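Side-chain contacts in sortase (Actinomyces oris, PDB 5UTT), which probably acts as a transpeptidase that cuts sorting signals and joins surface proteins to the cell wall: residues V125-I128 and P132-P135; T65-L70 and N75-G80; F89-L94 and A154-N159; H150-T153 and N159-R162. All blocks are in the same frame, centred on the assembly; numbering follows the deposited sequence.

Contact 1 of 4, residues V125-I128 and P132-P135; sequences VEVI and PNQP
The long loop between strands 108-120 and 142-150, the β6/β7 loop of the sortase β-barrel, folds back on itself where Glu-126 and Val-127 meet Asn-133 and Pro-135. In other sortases this loop helps to wall the groove for the sorting signal, and the same may hold here. Residues 125-127 form one short 3-10 turn. From it the carbonyl of Glu-126 accepts a bond from the backbone N of Asn-133 (O to N 2.8 Å). The donor comes in from above the carbonyl plane, and the bond is bent (143° at the hydrogen). Asn-133 has a positive phi (68°), a left-handed backbone conformation. Next to this bond, CB of Glu-126 lies 3.8 Å from CD of Pro-135. Beyond CB the chain of Glu-126 bends, and its carboxylate OE2 turns back to Gln-124 NE2. Val-127 is buried against strands 108-120 and 161-174, and its O accepts a bond from His-166 NE2. The amide of Asn-133 lies beside Val-127: with CG anti to its own carbonyl carbon (chi1 -57°), OD1 of Asn-133 ends 3.5 Å from CG1 and 3.6 Å from CA of Val-127.

Contact 2 of 4, residues T65-L70 and N75-G80; sequences TNTQQL and NFAIAG
The side-chain oxygen OE1 of Gln-68 accepts a bond from the backbone N of Asn-75, 3.0 Å long and 158° at the hydrogen. The N-H lies in the plane of the side-chain amide, on a lone pair of OE1. This pairing belongs to the sortase β-barrel. Residues 65-70 follow strand 61-63 and pass beside the start of strand 74-79, the antiparallel neighbour of strand 61-63. The second bond of the pair is backbone to backbone: Gln-68 N gives to Asn-75 O at 3.1 Å. Asn-75 is thus held at both its N and its O by one residue, with the bent glutamine chain (chi2 65°) accepting much as a backbone carbonyl could. The side chain of Asn-75 serves elsewhere, OD1 with Thr-145 OG1 and ND2 with Ala-129 O.

Thr-67 adds a weak bond. Its OG1 lies 3.4 Å from Ala-77 N, while its firmer partner is Tyr-64 O. Its methyl CG2 touches CB of Ala-77.

The ring of Phe-76 meets both apolar and polar groups. CB of Leu-70 sits over one face, 4.0 Å from the ring centroid and 14° from the normal. This is a CH-pi contact. The ring also stacks with His-63, which bonds to Gln-68 O through NE2. Gln-68 O comes to the ring edge near its plane, 3.3 Å from CD1 of Phe-76. The same oxygen takes a CA-H...O contact from Phe-76, with Phe-76 CA and Gln-68 O 3.5 Å apart.

Contact 3 of 4, residues F89-L94 and A154-N159; sequences FRRIDL and AGEFGN
A salt-bridge network at the surface joins the loop before strand 100-104 to the β7/β8 loop of the sortase fold, with Glu-156 reaching between Arg-90 and Arg-91. Glu-156 sits where two turns overlap, a type II' turn from Ala-154 to Phe-157 and a type I turn from Gly-155 to Gly-158. Its chain is extended, with CG anti to the backbone N (chi1 -174°), and this carries the carboxylate out to both arginines.

Each carboxylate oxygen serves one of them. Glu-156 OE2 takes a bond from NE of Arg-90 at 2.9 Å, on the syn side but well out of the carboxylate plane. The straight chain of Arg-90 also passes close, its CG lying 3.2 Å from Glu-156 OE2. Glu-156 OE1 is gripped end-on by Arg-91, through NH1 at 3.0 Å and NH2 at 3.3 Å. Both nitrogens reach it from the same face of the carboxylate, whose plane stands 70° from that of the guanidinium.

Arg-91 is bent at chi2 and chi3, which turns its NE and NH2 edge to Asp-93; NH2 serves both acids. There the grip is side-on. Arg-91 NE meets OD1 of Asp-93 at 2.9 Å on the syn lone pair, and NH2 meets OD2 at 3.0 Å. Arg-91 thus lies between two acids and probably eases their mutual repulsion. One water closes the corner, accepting from Arg-91 NH2 and donating to Glu-156 OE1 at 2.7 Å.

Contact 4 of 4, residues H150-T153 and N159-R162; sequences HGST and NDLR
Two backbone bonds join His-150 and Leu-161, which form an antiparallel hydrogen-bonded pair. His-150 N gives to Leu-161 O at 3.0 Å, and Leu-161 N gives to His-150 O at 2.9 Å. The second is bent, 133° at the hydrogen, although the donor lies nearly along the C=O axis. The two carbonyl oxygens, being acceptors, make no bond with each other.

Side-chain bonds hold the next residues. The carboxylate of Asp-160 grips Ser-152 with both oxygens. Asp-160 OD1 receives the backbone N of Ser-152 at 2.7 Å through its syn lone pair, and OD2 receives the hydroxyl OG at 2.6 Å, also on the syn side. The CG of Asp-160 stands between its backbone N and carbonyl carbon (chi1 66°), which swings the carboxylate toward Ser-152. Arg-162 NH1 gives to Asn-159 O at 2.8 Å and to Leu-161 O at 3.0 Å. Leu-161 O therefore has two donors, His-150 N and Arg-162 NH1, on opposite faces of its carbonyl plane. ND1 of His-150 bonds to Arg-82 NH2.

These residues close the β7/β8 hairpin of the sortase β-barrel. Strand 142-150 ends at His-150, just after Cys-149 of the TLxTC motif, and strand 161-174 starts at Leu-161. As in other sortases, Cys-149 is probably the nucleophile and Arg-162 probably the active-site arginine. The side chain of Arg-162 touches Cys-149.

Aromatic and apolar contacts remain. The ring of His-150 meets Trp-163 edge-to-face. The methyl CD1 of Leu-161 touches CB of Ser-152 at 4.0 Å.

All four contacts lie in one sortase domain. Along the chain contact 2 comes first, then residues 89-94 of contact 3, contact 1, and last the β7/β8 loop, where contacts 3 and 4 share Asn-159. Those two have centres about 8 Å apart, and Gly-155 packs on the ring of His-150. Contacts 1 and 2, about 12 Å apart between centres, touch where Ile-128 meets Ala-77 and Asn-75. Contact 2 reaches contact 3 through Gly-80, which packs against Phe-89. Strand 142-150 lies between strands 74-79 and 161-174 of the sheet that contacts 2 and 4 reach. Contact 1 folds one loop on itself, and contact 3 joins two loops. Contacts 3 and 4 lie near the probable active site.

Contact 1 of 4, residues V125-I128 and P132-P135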
# COMPACT_ATOMS: atom_id res chain seq x y z
N VAL A 125 13.03 -0.69 -11.07
CA VAL A 125 12.62 0.24 -10.02
C VAL A 125 11.68 1.34 -10.54
O VAL A 125 11.09 2.09 -9.74
CB VAL A 125 13.84 0.89 -9.35
CG1 VAL A 125 14.78 -0.16 -8.79
CG2 VAL A 125 14.58 1.82 -10.30
N GLU A 126 11.54 1.45 -11.85
CA GLU A 126 10.57 2.41 -12.42
C GLU A 126 9.13 2.17 -11.89
O GLU A 126 8.28 3.05 -11.88
CB GLU A 126 10.58 2.36 -13.95
CG GLU A 126 10.05 1.05 -14.53
CD GLU A 126 11.15 0.04 -14.82
OE1 GLU A 126 12.30 0.18 -14.32
OE2 GLU A 126 10.85 -0.88 -15.60
N VAL A 127 8.85 0.96 -11.42
CA VAL A 127 7.49 0.67 -10.94
C VAL A 127 7.15 1.50 -9.69
O VAL A 127 5.97 1.64 -9.34
CB VAL A 127 7.29 -0.84 -10.69
CG1 VAL A 127 7.58 -1.63 -11.97
CG2 VAL A 127 8.16 -1.34 -9.54
N ILE A 128 8.17 1.97 -8.96
CA ILE A 128 7.98 2.80 -7.75
C ILE A 128 8.44 4.25 -7.95
O ILE A 128 8.56 5.01 -7.01
CB ILE A 128 8.63 2.16 -6.48
CG1 ILE A 128 10.14 1.98 -6.64
CG2 ILE A 128 7.94 0.84 -6.20
CD1 ILE A 128 10.89 1.73 -5.35
N PRO A 132 4.29 6.09 -11.72
CA PRO A 132 4.49 4.65 -11.93
C PRO A 132 4.91 4.30 -13.34
O PRO A 132 4.25 4.75 -14.30
CB PRO A 132 3.12 4.06 -11.60
CG PRO A 132 2.58 4.95 -10.57
CD PRO A 132 3.07 6.33 -10.94
N ASN A 133 6.02 3.57 -13.46
CA ASN A 133 6.57 3.11 -14.74
C ASN A 133 7.13 4.21 -15.65
O ASN A 133 7.40 3.93 -16.82
CB ASN A 133 5.51 2.33 -15.52
CG ASN A 133 4.98 1.16 -14.76
OD1 ASN A 133 5.69 0.52 -14.01
ND2 ASN A 133 3.71 0.86 -14.95
N GLN A 134 7.31 5.44 -15.14
CA GLN A 134 7.82 6.55 -15.96
C GLN A 134 8.82 7.33 -15.14
O GLN A 134 8.47 8.33 -14.52
CB GLN A 134 6.68 7.47 -16.38
CG GLN A 134 5.58 6.76 -17.13
CD GLN A 134 4.53 7.71 -17.63
OE1 GLN A 134 4.83 8.84 -18.03
NE2 GLN A 134 3.26 7.28 -17.59
N PRO A 135 10.07 6.85 -15.08
CA PRO A 135 11.00 7.49 -14.15
C PRO A 135 11.35 8.95 -14.48
O PRO A 135 11.75 9.68 -13.59
CB PRO A 135 12.25 6.61 -14.24
CG PRO A 135 12.12 5.87 -15.52
CD PRO A 135 10.66 5.69 -15.75

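Contact 2 of 4, residues T65-L70 and N75-G80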
# COMPACT_ATOMS: atom_id res chain seq x y z
N THR A 65 11.89 4.36 1.55
CA THR A 65 12.15 5.62 2.23
C THR A 65 12.37 6.75 1.26
O THR A 65 12.18 7.89 1.62
CB THR A 65 13.31 5.47 3.24
OG1 THR A 65 14.47 5.07 2.52
CG2 THR A 65 12.93 4.41 4.31
N ASN A 66 12.73 6.44 0.01
CA ASN A 66 12.98 7.49 -0.99
C ASN A 66 11.80 7.76 -1.90
O ASN A 66 11.90 8.55 -2.87
CB ASN A 66 14.28 7.19 -1.78
CG ASN A 66 15.54 7.38 -0.92
OD1 ASN A 66 15.55 8.13 0.06
ND2 ASN A 66 16.61 6.68 -1.28
N THR A 67 10.68 7.12 -1.61
CA THR A 67 9.42 7.42 -2.27
C THR A 67 8.63 8.45 -1.47
O THR A 67 9.04 8.90 -0.41
CB THR A 67 8.58 6.15 -2.55
OG1 THR A 67 8.06 5.59 -1.34
CG2 THR A 67 9.38 5.15 -3.37
N GLN A 68 7.51 8.92 -2.05
CA GLN A 68 6.77 10.02 -1.47
C GLN A 68 5.97 9.61 -0.23
O GLN A 68 5.77 8.40 0.05
CB GLN A 68 5.88 10.71 -2.52
CG GLN A 68 6.67 11.54 -3.49
CD GLN A 68 7.59 10.73 -4.34
OE1 GLN A 68 7.15 9.88 -5.12
NE2 GLN A 68 8.87 10.99 -4.23
N GLN A 69 5.57 10.61 0.55
CA GLN A 69 4.80 10.36 1.74
C GLN A 69 3.33 10.11 1.38
O GLN A 69 2.85 10.46 0.28
CB GLN A 69 4.92 11.51 2.75
CG GLN A 69 6.34 11.92 3.10
CD GLN A 69 7.23 10.75 3.53
OE1 GLN A 69 6.79 9.82 4.23
NE2 GLN A 69 8.50 10.78 3.10
N LEU A 70 2.62 9.48 2.30
CA LEU A 70 1.21 9.18 2.12
C LEU A 70 0.40 10.47 1.96
O LEU A 70 0.50 11.43 2.75
CB LEU A 70 0.70 8.35 3.29
CG LEU A 70 -0.76 7.95 3.26
CD1 LEU A 70 -1.13 7.17 2.02
CD2 LEU A 70 -1.05 7.15 4.53
N ASN A 75 4.28 8.91 -5.45
CA ASN A 75 4.00 7.48 -5.28
C ASN A 75 4.45 7.00 -3.93
O ASN A 75 5.62 7.08 -3.65
CB ASN A 75 4.76 6.72 -6.36
CG ASN A 75 4.34 5.26 -6.47
OD1 ASN A 75 3.43 4.79 -5.77
ND2 ASN A 75 4.99 4.53 -7.36
N PHE A 76 3.49 6.61 -3.09
CA PHE A 76 3.76 6.08 -1.73
C PHE A 76 3.91 4.57 -1.90
O PHE A 76 2.91 3.85 -2.05
CB PHE A 76 2.63 6.45 -0.80
CG PHE A 76 2.75 5.85 0.60
CD1 PHE A 76 3.60 6.43 1.51
CD2 PHE A 76 1.96 4.78 0.99
CE1 PHE A 76 3.72 5.91 2.81
CE2 PHE A 76 2.07 4.24 2.29
CZ PHE A 76 2.94 4.81 3.18
N ALA A 77 5.12 4.05 -1.86
CA ALA A 77 5.31 2.67 -2.23
C ALA A 77 5.62 1.87 -0.97
O ALA A 77 6.38 2.34 -0.09
CB ALA A 77 6.41 2.53 -3.24
N ILE A 78 5.01 0.72 -0.89
CA ILE A 78 5.23 -0.15 0.29
C ILE A 78 5.52 -1.58 -0.12
O ILE A 78 4.94 -2.15 -1.05
CB ILE A 78 4.04 -0.08 1.28
CG1 ILE A 78 2.74 -0.50 0.61
CG2 ILE A 78 3.92 1.31 1.94
CD1 ILE A 78 1.59 -0.60 1.56
N ALA A 79 6.41 -2.21 0.64
CA ALA A 79 6.79 -3.60 0.45
C ALA A 79 6.17 -4.46 1.52
O ALA A 79 5.99 -4.01 2.65
CB ALA A 79 8.33 -3.71 0.51
N GLY A 80 5.83 -5.69 1.18
CA GLY A 80 5.37 -6.68 2.12
C GLY A 80 5.81 -8.07 1.80
O GLY A 80 6.01 -8.46 0.66

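Contact 3 of 4, residues F89-L94 and A154-N159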
# COMPACT_ATOMS: atom_id res chain seq x y z
N PHE A 89 1.18 -9.95 2.12
CA PHE A 89 0.65 -9.63 0.75
C PHE A 89 0.38 -10.95 -0.01
O PHE A 89 0.50 -11.07 -1.25
CB PHE A 89 1.63 -8.72 -0.02
CG PHE A 89 1.73 -7.29 0.46
CD1 PHE A 89 1.02 -6.84 1.57
CD2 PHE A 89 2.52 -6.38 -0.22
CE1 PHE A 89 1.09 -5.51 1.96
CE2 PHE A 89 2.59 -5.05 0.19
CZ PHE A 89 1.91 -4.63 1.29
N ARG A 90 0.09 -12.02 0.74
CA ARG A 90 -0.07 -13.33 0.14
C ARG A 90 -0.97 -13.32 -1.08
O ARG A 90 -0.68 -13.99 -2.09
CB ARG A 90 -0.67 -14.28 1.16
CG ARG A 90 -0.80 -15.71 0.67
CD ARG A 90 -1.51 -16.51 1.73
NE ARG A 90 -1.44 -17.92 1.46
CZ ARG A 90 -2.07 -18.85 2.17
NH1 ARG A 90 -2.84 -18.50 3.20
NH2 ARG A 90 -1.94 -20.13 1.85
N ARG A 91 -2.09 -12.61 -0.97
CA ARG A 91 -3.14 -12.71 -1.95
C ARG A 91 -3.19 -11.42 -2.72
O ARG A 91 -4.24 -10.99 -3.12
CB ARG A 91 -4.49 -13.12 -1.34
CG ARG A 91 -4.54 -14.59 -0.93
CD ARG A 91 -4.89 -15.47 -2.13
NE ARG A 91 -3.80 -15.65 -3.11
CZ ARG A 91 -2.80 -16.51 -2.99
NH1 ARG A 91 -2.69 -17.32 -1.91
NH2 ARG A 91 -1.89 -16.59 -3.95
N ILE A 92 -2.00 -10.86 -2.98
CA ILE A 92 -1.88 -9.69 -3.85
C ILE A 92 -2.52 -9.94 -5.22
O ILE A 92 -2.95 -8.98 -5.90
CB ILE A 92 -0.41 -9.26 -3.97
CG1 ILE A 92 -0.30 -7.83 -4.52
CG2 ILE A 92 0.40 -10.26 -4.77
CD1 ILE A 92 1.06 -7.19 -4.33
N ASP A 93 -2.56 -11.20 -5.61
CA ASP A 93 -3.06 -11.62 -6.94
C ASP A 93 -4.58 -11.51 -7.08
O ASP A 93 -5.08 -11.67 -8.18
CB ASP A 93 -2.61 -13.05 -7.29
CG ASP A 93 -3.01 -14.06 -6.23
OD1 ASP A 93 -3.64 -13.70 -5.23
OD2 ASP A 93 -2.72 -15.24 -6.44
N LEU A 94 -5.30 -11.18 -6.01
CA LEU A 94 -6.75 -11.05 -6.05
C LEU A 94 -7.13 -9.66 -6.48
O LEU A 94 -8.27 -9.43 -6.73
CB LEU A 94 -7.39 -11.32 -4.70
CG LEU A 94 -7.18 -12.72 -4.07
CD1 LEU A 94 -7.89 -12.70 -2.73
CD2 LEU A 94 -7.69 -13.83 -4.95
N ALA A 154 7.13 -20.85 -9.58
CA ALA A 154 6.54 -21.26 -8.30
C ALA A 154 5.54 -20.25 -7.71
O ALA A 154 5.07 -20.45 -6.61
CB ALA A 154 7.64 -21.59 -7.29
N GLY A 155 5.26 -19.14 -8.43
CA GLY A 155 4.33 -18.12 -7.94
C GLY A 155 4.51 -17.63 -6.50
O GLY A 155 5.51 -17.05 -6.16
N GLU A 156 3.48 -17.83 -5.69
CA GLU A 156 3.49 -17.43 -4.29
C GLU A 156 4.77 -17.91 -3.55
O GLU A 156 5.22 -17.29 -2.58
CB GLU A 156 2.19 -17.92 -3.63
CG GLU A 156 1.95 -17.47 -2.21
CD GLU A 156 0.82 -18.22 -1.52
OE1 GLU A 156 -0.09 -18.73 -2.21
OE2 GLU A 156 0.86 -18.29 -0.27
N PHE A 157 5.33 -19.02 -4.02
CA PHE A 157 6.45 -19.66 -3.33
C PHE A 157 7.78 -19.46 -4.06
O PHE A 157 8.75 -20.21 -3.84
CB PHE A 157 6.11 -21.14 -3.14
CG PHE A 157 4.77 -21.35 -2.50
CD1 PHE A 157 4.64 -21.33 -1.13
CD2 PHE A 157 3.62 -21.43 -3.29
CE1 PHE A 157 3.38 -21.47 -0.53
CE2 PHE A 157 2.38 -21.58 -2.70
CZ PHE A 157 2.26 -21.60 -1.32
N GLY A 158 7.83 -18.46 -4.95
CA GLY A 158 9.03 -18.12 -5.67
C GLY A 158 9.34 -16.64 -5.56
O GLY A 158 8.59 -15.86 -4.97
N ASN A 159 10.52 -16.27 -6.03
CA ASN A 159 11.00 -14.91 -5.79
C ASN A 159 11.96 -14.41 -6.84
O ASN A 159 12.77 -13.50 -6.58
CB ASN A 159 11.59 -14.77 -4.37
CG ASN A 159 12.69 -15.76 -4.10
OD1 ASN A 159 12.86 -16.73 -4.84
ND2 ASN A 159 13.45 -15.51 -3.03
O HOH W 1 -0.62 -19.33 -4.83

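Contact 4 of 4, residues H150-T153 and N159-R162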
# COMPACT_ATOMS: atom_id res chain seq x y z
N HIS A 150 7.13 -12.88 -6.30
CA HIS A 150 6.39 -13.85 -7.06
C HIS A 150 7.40 -14.69 -7.92
O HIS A 150 8.42 -14.19 -8.38
CB HIS A 150 5.31 -13.15 -7.97
CG HIS A 150 4.29 -14.08 -8.58
ND1 HIS A 150 3.24 -14.62 -7.87
CD2 HIS A 150 4.15 -14.56 -9.85
CE1 HIS A 150 2.49 -15.36 -8.66
NE2 HIS A 150 3.03 -15.35 -9.87
N GLY A 151 7.13 -15.96 -8.10
CA GLY A 151 7.97 -16.80 -8.97
C GLY A 151 7.40 -17.05 -10.37
O GLY A 151 6.21 -17.36 -10.53
N SER A 152 8.27 -16.96 -11.38
CA SER A 152 7.91 -17.31 -12.78
C SER A 152 7.39 -18.74 -12.91
O SER A 152 6.55 -19.02 -13.78
CB SER A 152 9.11 -17.14 -13.70
OG SER A 152 10.18 -17.96 -13.24
N THR A 153 7.92 -19.65 -12.11
CA THR A 153 7.38 -20.99 -12.01
C THR A 153 6.60 -21.26 -10.73
O THR A 153 5.53 -21.88 -10.76
CB THR A 153 8.49 -22.06 -12.15
OG1 THR A 153 9.06 -21.98 -13.46
CG2 THR A 153 7.89 -23.48 -11.94
N ASN A 159 10.52 -16.27 -6.03
CA ASN A 159 11.00 -14.91 -5.79
C ASN A 159 11.96 -14.41 -6.84
O ASN A 159 12.77 -13.50 -6.58
CB ASN A 159 11.59 -14.77 -4.37
CG ASN A 159 12.69 -15.76 -4.10
OD1 ASN A 159 12.86 -16.73 -4.84
ND2 ASN A 159 13.45 -15.51 -3.03
N ASP A 160 11.86 -14.95 -8.06
CA ASP A 160 12.68 -14.42 -9.15
C ASP A 160 12.02 -13.16 -9.73
O ASP A 160 12.63 -12.42 -10.47
CB ASP A 160 12.99 -15.46 -10.24
CG ASP A 160 11.77 -15.93 -11.02
OD1 ASP A 160 10.63 -15.85 -10.51
OD2 ASP A 160 11.97 -16.40 -12.17
N LEU A 161 10.79 -12.93 -9.35
CA LEU A 161 10.02 -11.79 -9.88
C LEU A 161 9.37 -11.03 -8.73
O LEU A 161 9.40 -11.43 -7.59
CB LEU A 161 8.96 -12.27 -10.85
CG LEU A 161 9.37 -12.90 -12.19
CD1 LEU A 161 8.18 -13.27 -13.08
CD2 LEU A 161 10.35 -12.00 -12.89
N ARG A 162 8.77 -9.89 -9.07
CA ARG A 162 8.03 -9.09 -8.08
C ARG A 162 6.64 -8.75 -8.61
O ARG A 162 6.52 -8.19 -9.71
CB ARG A 162 8.81 -7.80 -7.72
CG ARG A 162 10.24 -8.01 -7.24
CD ARG A 162 10.24 -8.67 -5.88
NE ARG A 162 11.59 -8.72 -5.28
CZ ARG A 162 12.39 -9.76 -5.43
NH1 ARG A 162 11.98 -10.79 -6.19
NH2 ARG A 162 13.59 -9.78 -4.84